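Local coordinates for protein glycine betaine/carnitine/choline ABC transporter (Staphylococcus aureus subsp. aureus Mu50, PDB 3O66) that probably serves as the substrate-binding component of an ABC importer that takes up compatible solutes such as glycine betaine, carnitine or choline, at residues A82-K85 with K89-I92; Y116-T121 with E160-E165; Y128-E131 with D135-K138. All coordinates share one frame; numbering follows the deposited sequence.

In the fold
Contact 1 comes first along the chain; both segments of contact 3 fall between the two halves of contact 2. The fold has two five-stranded mixed sheets. Contact 1 belongs to the lobe of the first, at the start of helix 87-102, which runs toward edge strand 104-106. Contacts 2 and 3 belong to the second, which includes strand 116-120. Centres of contacts 1 and 2 are about 20 Å apart, those of 1 and 3 about 28 Å, but those of 2 and 3 about 12 Å, where V120 CG1 packs on L130 CD1. Contact 1 thus belongs to the first lobe and contacts 2 and 3 to the second, in a probable two-lobed solute-binding fold.

Contact 1. Residues A82-K85 with K89-I92; sequences APIK and KAMI
K89, whose CB rests against CG2 of I84, has its backbone N hydrogen-bonded to OD2 of D86, the residue just ahead of helix 87-102. On the other segment NZ of K85 is hydrogen-bonded to two backbone oxygens, O of Q215 and O of F216, so the loop is fastened to another part of the chain immediately after I84. Between these polar anchors, the meeting of 82-85 with 89-92 is made by carbon packing. I84 is the residue that bridges the gap: its CA lies 5.1 Å from CA of A90, and its side chain turns toward the first turn of the helix. Two branches divide the work. CG2 lies anti to the backbone N of I84 and settles beside the helix backbone, 3.5 Å from A90 N and 3.9 Å from K89 CB. CD1, at the end of the extended CG1 arm (chi2 172°), arrives on the carbonyl of K89, 3.8 Å from its O. A90 answers with its methyl, whose CB is 3.9 Å from I84 CB and 3.6 Å from I84 O, so the small side chain sits against both the base of the isoleucine and its carbonyl oxygen. A90 is buried and also touches P219, while its O accepts from OG1 of T94 one turn on. K89 offers only the root of its chain; the rest bends at chi3 and chi4 and leads away from the loop. The two segments bury 141 Å² between them, both sides summed. The arrangement is a loop folding back on the first turns of the helix that follows it, in the lobe whose strand order 2-1-3-5-4 is that of type II periplasmic binding proteins.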
loop_
_atom_site.group_PDB
_atom_site.type_symbol
_atom_site.label_atom_id
_atom_site.label_comp_id
_atom_site.label_asym_id
_atom_site.label_seq_id
_atom_site.Cartn_x
_atom_site.Cartn_y
_atom_site.Cartn_z
ATOM N N ALA A 82 -17.205 0.042 -10.320
ATOM C CA ALA A 82 -16.365 -0.743 -11.211
ATOM C C ALA A 82 -14.892 -0.309 -11.071
ATOM O O ALA A 82 -14.613 0.856 -10.801
ATOM C CB ALA A 82 -16.855 -0.574 -12.650
ATOM N N PRO A 83 -13.934 -1.254 -11.233
ATOM C CA PRO A 83 -12.520 -0.852 -11.189
ATOM C C PRO A 83 -12.166 0.088 -12.344
ATOM O O PRO A 83 -12.715 -0.052 -13.437
ATOM C CB PRO A 83 -11.768 -2.184 -11.366
ATOM C CG PRO A 83 -12.767 -3.139 -11.910
ATOM C CD PRO A 83 -14.091 -2.709 -11.378
ATOM N N ILE A 84 -11.269 1.038 -12.096
ATOM C CA ILE A 84 -10.747 1.919 -13.153
ATOM C C ILE A 84 -9.240 1.638 -13.285
ATOM O O ILE A 84 -8.537 1.654 -12.286
ATOM C CB ILE A 84 -11.012 3.427 -12.825
ATOM C CG1 ILE A 84 -12.526 3.733 -12.909
ATOM C CG2 ILE A 84 -10.200 4.338 -13.770
ATOM C CD1 ILE A 84 -12.941 5.129 -12.433
ATOM N N LYS A 85 -8.743 1.377 -14.498
ATOM C CA LYS A 85 -7.298 1.069 -14.654
ATOM C C LYS A 85 -6.371 2.282 -14.610
ATOM O O LYS A 85 -5.265 2.170 -14.082
ATOM C CB LYS A 85 -6.996 0.244 -15.926
ATOM C CG LYS A 85 -7.701 -1.127 -16.014
ATOM C CD LYS A 85 -7.385 -1.989 -14.774
ATOM C CE LYS A 85 -7.804 -3.448 -14.948
ATOM N NZ LYS A 85 -7.106 -4.084 -16.099
ATOM N N LYS A 89 -7.635 8.779 -13.136
ATOM C CA LYS A 89 -9.112 8.682 -13.140
ATOM C C LYS A 89 -9.629 7.778 -12.003
ATOM O O LYS A 89 -10.722 8.009 -11.478
ATOM C CB LYS A 89 -9.616 8.174 -14.488
ATOM C CG LYS A 89 -9.512 9.194 -15.626
ATOM C CD LYS A 89 -10.182 8.612 -16.875
ATOM C CE LYS A 89 -9.379 8.851 -18.129
ATOM N NZ LYS A 89 -10.038 9.806 -19.065
ATOM N N ALA A 90 -8.845 6.760 -11.633
ATOM C CA ALA A 90 -9.191 5.922 -10.486
ATOM C C ALA A 90 -9.170 6.743 -9.205
ATOM O O ALA A 90 -10.033 6.564 -8.337
ATOM C CB ALA A 90 -8.220 4.711 -10.347
HETATM N N MSE A 91 -8.176 7.616 -9.064
HETATM C CA MSE A 91 -8.059 8.411 -7.829
HETATM C C MSE A 91 -9.178 9.455 -7.753
HETATM O O MSE A 91 -9.779 9.659 -6.700
HETATM C CB MSE A 91 -6.681 9.072 -7.676
HETATM C CG MSE A 91 -6.533 9.857 -6.343
HETATM SE SE MSE A 91 -6.888 8.743 -4.754
HETATM C CE MSE A 91 -5.041 8.311 -4.400
ATOM N N ILE A 92 -9.446 10.117 -8.872
ATOM C CA ILE A 92 -10.549 11.074 -8.935
ATOM C C ILE A 92 -11.893 10.411 -8.562
ATOM O O ILE A 92 -12.678 10.967 -7.771
ATOM C CB ILE A 92 -10.630 11.757 -10.330
ATOM C CG1 ILE A 92 -9.454 12.732 -10.504
ATOM C CG2 ILE A 92 -11.987 12.499 -10.505
ATOM C CD1 ILE A 92 -9.188 13.165 -11.962
#

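Contact 2. Residues Y116-T121 with E160-E165; sequences YAFMVT and EGFKKE
Between 116-121 and 160-165 only F118 and F162 meet, reaching for each other from opposite directions. At the start of the strand, Y116 turns to other aromatics, meeting the ring of W151 edge-to-face and that of Y196 at about 45°. A117 continues the sheet, its backbone hydrogen-bonded to G195. At F118 the chi1 of -67° sets CG anti to the carbonyl carbon, and the ring reaches the helix with CE2 3.3 Å from CE1 of F162. The rings are oblique, with planes at 38° and centroids 4.8 Å apart. CZ of F118 stands over one face of the F162 ring, displaced toward its rim. This is a helix covering a face of the second lobe's mixed sheet, in which 116-120 runs antiparallel to 192-196; V192, L194, L145 and V133 also touch F118, while W151 and Y166 adjoin F162. M119 and V120 extend the backbone pairing, to A193 and K208, and at T121 the OG1 caps N of T124 at the start of helix 122-128. On helix 159-166, NZ of K163 makes a salt bridge to OE2 of E160, 3.0 Å away and approached from above the carboxylate plane.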
loop_
_atom_site.group_PDB
_atom_site.type_symbol
_atom_site.label_atom_id
_atom_site.label_comp_id
_atom_site.label_asym_id
_atom_site.label_seq_id
_atom_site.Cartn_x
_atom_site.Cartn_y
_atom_site.Cartn_z
ATOM N N TYR A 116 -0.282 -6.105 -5.987
ATOM C CA TYR A 116 0.372 -7.281 -6.548
ATOM C C TYR A 116 1.279 -6.737 -7.651
ATOM O O TYR A 116 0.895 -5.829 -8.392
ATOM C CB TYR A 116 -0.635 -8.267 -7.145
ATOM C CG TYR A 116 -1.267 -9.273 -6.171
ATOM C CD1 TYR A 116 -0.799 -9.433 -4.861
ATOM C CD2 TYR A 116 -2.321 -10.078 -6.589
ATOM C CE1 TYR A 116 -1.387 -10.358 -3.987
ATOM C CE2 TYR A 116 -2.907 -11.020 -5.736
ATOM C CZ TYR A 116 -2.436 -11.162 -4.439
ATOM O OH TYR A 116 -3.044 -12.084 -3.602
ATOM N N ALA A 117 2.485 -7.305 -7.723
ATOM C CA ALA A 117 3.459 -6.939 -8.719
ATOM C C ALA A 117 4.390 -8.106 -8.921
ATOM O O ALA A 117 4.749 -8.795 -7.964
ATOM C CB ALA A 117 4.272 -5.696 -8.248
ATOM N N PHE A 118 4.819 -8.293 -10.162
ATOM C CA PHE A 118 5.807 -9.294 -10.504
ATOM C C PHE A 118 7.165 -8.766 -10.158
ATOM O O PHE A 118 7.457 -7.589 -10.378
ATOM C CB PHE A 118 5.751 -9.659 -11.993
ATOM C CG PHE A 118 4.486 -10.373 -12.371
ATOM C CD1 PHE A 118 4.377 -11.745 -12.189
ATOM C CD2 PHE A 118 3.371 -9.656 -12.796
ATOM C CE1 PHE A 118 3.187 -12.412 -12.503
ATOM C CE2 PHE A 118 2.161 -10.312 -13.098
ATOM C CZ PHE A 118 2.078 -11.687 -12.940
HETATM N N MSE A 119 8.007 -9.642 -9.627
HETATM C CA MSE A 119 9.321 -9.223 -9.146
HETATM C C MSE A 119 10.333 -10.335 -9.290
HETATM O O MSE A 119 9.973 -11.537 -9.319
HETATM C CB MSE A 119 9.276 -8.682 -7.717
HETATM C CG MSE A 119 8.707 -9.698 -6.711
HETATM SE SE MSE A 119 8.444 -8.912 -4.946
HETATM C CE MSE A 119 6.956 -7.731 -5.422
ATOM N N VAL A 120 11.588 -9.914 -9.432
ATOM C CA VAL A 120 12.712 -10.820 -9.693
ATOM C C VAL A 120 13.907 -10.389 -8.870
ATOM O O VAL A 120 13.899 -9.280 -8.298
ATOM C CB VAL A 120 13.085 -10.858 -11.197
ATOM C CG1 VAL A 120 11.904 -11.344 -12.014
ATOM C CG2 VAL A 120 13.660 -9.466 -11.722
ATOM N N THR A 121 14.949 -11.210 -8.816
ATOM C CA THR A 121 16.195 -10.766 -8.183
ATOM C C THR A 121 16.942 -9.792 -9.119
ATOM O O THR A 121 16.698 -9.775 -10.335
ATOM C CB THR A 121 17.168 -11.908 -7.923
ATOM O OG1 THR A 121 17.530 -12.503 -9.191
ATOM C CG2 THR A 121 16.580 -12.985 -6.920
ATOM N N GLU A 160 -5.381 -16.950 -15.198
ATOM C CA GLU A 160 -5.949 -17.159 -16.538
ATOM C C GLU A 160 -6.092 -15.844 -17.283
ATOM O O GLU A 160 -5.704 -15.750 -18.441
ATOM C CB GLU A 160 -7.291 -17.926 -16.520
ATOM C CG GLU A 160 -7.173 -19.382 -16.055
ATOM C CD GLU A 160 -6.194 -20.228 -16.892
ATOM O OE1 GLU A 160 -6.252 -20.181 -18.144
ATOM O OE2 GLU A 160 -5.364 -20.947 -16.289
ATOM N N GLY A 161 -6.616 -14.831 -16.596
ATOM C CA GLY A 161 -6.777 -13.502 -17.168
ATOM C C GLY A 161 -5.448 -12.843 -17.490
ATOM O O GLY A 161 -5.335 -12.146 -18.490
ATOM N N PHE A 162 -4.441 -13.069 -16.644
ATOM C CA PHE A 162 -3.108 -12.517 -16.866
ATOM C C PHE A 162 -2.476 -13.094 -18.130
ATOM O O PHE A 162 -1.861 -12.356 -18.901
ATOM C CB PHE A 162 -2.187 -12.763 -15.656
ATOM C CG PHE A 162 -0.718 -12.631 -15.981
ATOM C CD1 PHE A 162 -0.063 -11.407 -15.846
ATOM C CD2 PHE A 162 0.008 -13.729 -16.451
ATOM C CE1 PHE A 162 1.292 -11.287 -16.178
ATOM C CE2 PHE A 162 1.369 -13.622 -16.777
ATOM C CZ PHE A 162 2.005 -12.401 -16.645
ATOM N N LYS A 163 -2.616 -14.408 -18.318
ATOM C CA LYS A 163 -2.080 -15.103 -19.502
ATOM C C LYS A 163 -2.722 -14.581 -20.787
ATOM O O LYS A 163 -2.041 -14.401 -21.797
ATOM C CB LYS A 163 -2.287 -16.626 -19.405
ATOM C CG LYS A 163 -1.414 -17.319 -18.362
ATOM C CD LYS A 163 -1.538 -18.829 -18.445
ATOM C CE LYS A 163 -2.811 -19.347 -17.805
ATOM N NZ LYS A 163 -2.873 -20.825 -17.939
ATOM N N LYS A 164 -4.029 -14.351 -20.739
ATOM C CA LYS A 164 -4.767 -13.800 -21.875
ATOM C C LYS A 164 -4.293 -12.367 -22.197
ATOM O O LYS A 164 -3.930 -12.071 -23.339
ATOM C CB LYS A 164 -6.279 -13.853 -21.593
ATOM C CG LYS A 164 -7.175 -13.496 -22.785
ATOM C CD LYS A 164 -8.622 -14.011 -22.624
ATOM C CE LYS A 164 -9.405 -13.262 -21.541
ATOM N NZ LYS A 164 -10.893 -13.293 -21.804
ATOM N N GLU A 165 -4.284 -11.505 -21.181
ATOM C CA GLU A 165 -3.811 -10.119 -21.289
ATOM C C GLU A 165 -2.367 -9.987 -21.774
ATOM O O GLU A 165 -2.097 -9.297 -22.770
ATOM C CB GLU A 165 -3.958 -9.397 -19.939
ATOM C CG GLU A 165 -3.579 -7.912 -19.971
ATOM C CD GLU A 165 -4.641 -7.050 -20.637
ATOM O OE1 GLU A 165 -5.736 -6.894 -20.045
ATOM O OE2 GLU A 165 -4.387 -6.525 -21.751
#

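Contact 3. Residues Y128-E131 with D135-K138; sequences YHLE and DLAK
D135 reaches back across a tight loop to E131, while L130 and L136 pack beside them; the loop links helix 122-128 to strand 144-148 in the second lobe of what is probably a type II periplasmic binding fold. H129 leaves the helix with a positive phi of 53°. Next to it, L130 CA lies 5.4 Å from D135 CA. The polar part centres on OD2 of D135, which accepts N of E131 at 2.8 Å with an N-H...O angle of 154°, through the lone pair anti to the other oxygen. With CG of D135 anti to its carbonyl carbon (chi1 -69°), the carboxylate is turned to that N-H. OD2 also accepts N of T132, so a single carboxylate oxygen holds two consecutive backbone N-H groups and pins the turn. As to charge, OE1 of E131 lies 6.3 Å from OD2 of D135; its salt bridge with K208 probably offsets any repulsion, and the backbone of E131 is paired with K211. The apolar part belongs to L130 and L136, both buried and both leaning on L210; F168 adjoins L136 as well. Their side chains cross at about a right angle. CD2 of L130 comes against the backbone of D135, 3.5 Å from its O and 3.8 Å from its CB. The other methyl, CD1 of L130, meets CD2 of L136 at 3.7 Å.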
loop_
_atom_site.group_PDB
_atom_site.type_symbol
_atom_site.label_atom_id
_atom_site.label_comp_id
_atom_site.label_asym_id
_atom_site.label_seq_id
_atom_site.Cartn_x
_atom_site.Cartn_y
_atom_site.Cartn_z
ATOM N N TYR A 128 18.218 -11.004 -18.056
ATOM C CA TYR A 128 17.140 -10.981 -19.032
ATOM C C TYR A 128 16.685 -9.554 -19.395
ATOM O O TYR A 128 15.712 -9.393 -20.129
ATOM C CB TYR A 128 15.951 -11.819 -18.522
ATOM C CG TYR A 128 16.256 -13.288 -18.320
ATOM C CD1 TYR A 128 16.525 -14.136 -19.411
ATOM C CD2 TYR A 128 16.250 -13.837 -17.047
ATOM C CE1 TYR A 128 16.792 -15.507 -19.219
ATOM C CE2 TYR A 128 16.514 -15.186 -16.845
ATOM C CZ TYR A 128 16.783 -16.003 -17.928
ATOM O OH TYR A 128 17.041 -17.316 -17.679
ATOM N N HIS A 129 17.400 -8.543 -18.883
ATOM C CA HIS A 129 17.120 -7.130 -19.150
ATOM C C HIS A 129 15.666 -6.752 -18.866
ATOM O O HIS A 129 14.950 -6.222 -19.749
ATOM C CB HIS A 129 17.539 -6.781 -20.595
ATOM C CG HIS A 129 18.903 -7.281 -20.953
ATOM N ND1 HIS A 129 20.056 -6.731 -20.429
ATOM C CD2 HIS A 129 19.303 -8.296 -21.757
ATOM C CE1 HIS A 129 21.105 -7.374 -20.908
ATOM N NE2 HIS A 129 20.676 -8.330 -21.714
ATOM N N LEU A 130 15.247 -6.987 -17.618
ATOM C CA LEU A 130 13.844 -6.861 -17.229
ATOM C C LEU A 130 13.509 -5.524 -16.588
ATOM O O LEU A 130 14.085 -5.163 -15.567
ATOM C CB LEU A 130 13.442 -8.012 -16.271
ATOM C CG LEU A 130 13.718 -9.449 -16.740
ATOM C CD1 LEU A 130 13.325 -10.498 -15.674
ATOM C CD2 LEU A 130 13.013 -9.753 -18.084
ATOM N N GLU A 131 12.529 -4.827 -17.160
ATOM C CA GLU A 131 11.987 -3.605 -16.562
ATOM C C GLU A 131 10.471 -3.689 -16.401
ATOM O O GLU A 131 9.898 -3.198 -15.426
ATOM C CB GLU A 131 12.368 -2.383 -17.414
ATOM C CG GLU A 131 13.817 -1.962 -17.224
ATOM C CD GLU A 131 14.084 -1.352 -15.840
ATOM O OE1 GLU A 131 13.125 -0.890 -15.169
ATOM O OE2 GLU A 131 15.266 -1.319 -15.422
ATOM N N ASP A 135 8.598 -7.611 -20.587
ATOM C CA ASP A 135 9.984 -8.071 -20.808
ATOM C C ASP A 135 10.168 -9.568 -20.505
ATOM O O ASP A 135 11.100 -10.214 -21.003
ATOM C CB ASP A 135 10.970 -7.232 -20.005
ATOM C CG ASP A 135 11.084 -5.815 -20.514
ATOM O OD1 ASP A 135 10.840 -5.569 -21.715
ATOM O OD2 ASP A 135 11.432 -4.926 -19.710
ATOM N N LEU A 136 9.265 -10.140 -19.718
ATOM C CA LEU A 136 9.304 -11.576 -19.439
ATOM C C LEU A 136 8.911 -12.461 -20.632
ATOM O O LEU A 136 9.257 -13.651 -20.645
ATOM C CB LEU A 136 8.385 -11.917 -18.266
ATOM C CG LEU A 136 8.745 -11.329 -16.907
ATOM C CD1 LEU A 136 7.583 -11.504 -15.932
ATOM C CD2 LEU A 136 10.012 -11.970 -16.354
ATOM N N ALA A 137 8.191 -11.897 -21.609
ATOM C CA ALA A 137 7.562 -12.690 -22.681
ATOM C C ALA A 137 8.478 -13.736 -23.322
ATOM O O ALA A 137 8.079 -14.896 -23.454
ATOM C CB ALA A 137 6.955 -11.807 -23.751
ATOM N N LYS A 138 9.689 -13.333 -23.723
ATOM C CA LYS A 138 10.596 -14.242 -24.478
ATOM C C LYS A 138 11.088 -15.411 -23.625
ATOM O O LYS A 138 11.524 -16.441 -24.154
ATOM C CB LYS A 138 11.851 -13.513 -24.954
ATOM C CG LYS A 138 11.741 -12.677 -26.198
ATOM C CD LYS A 138 13.139 -12.114 -26.518
ATOM C CE LYS A 138 13.070 -10.900 -27.413
ATOM N NZ LYS A 138 12.816 -11.327 -28.800
#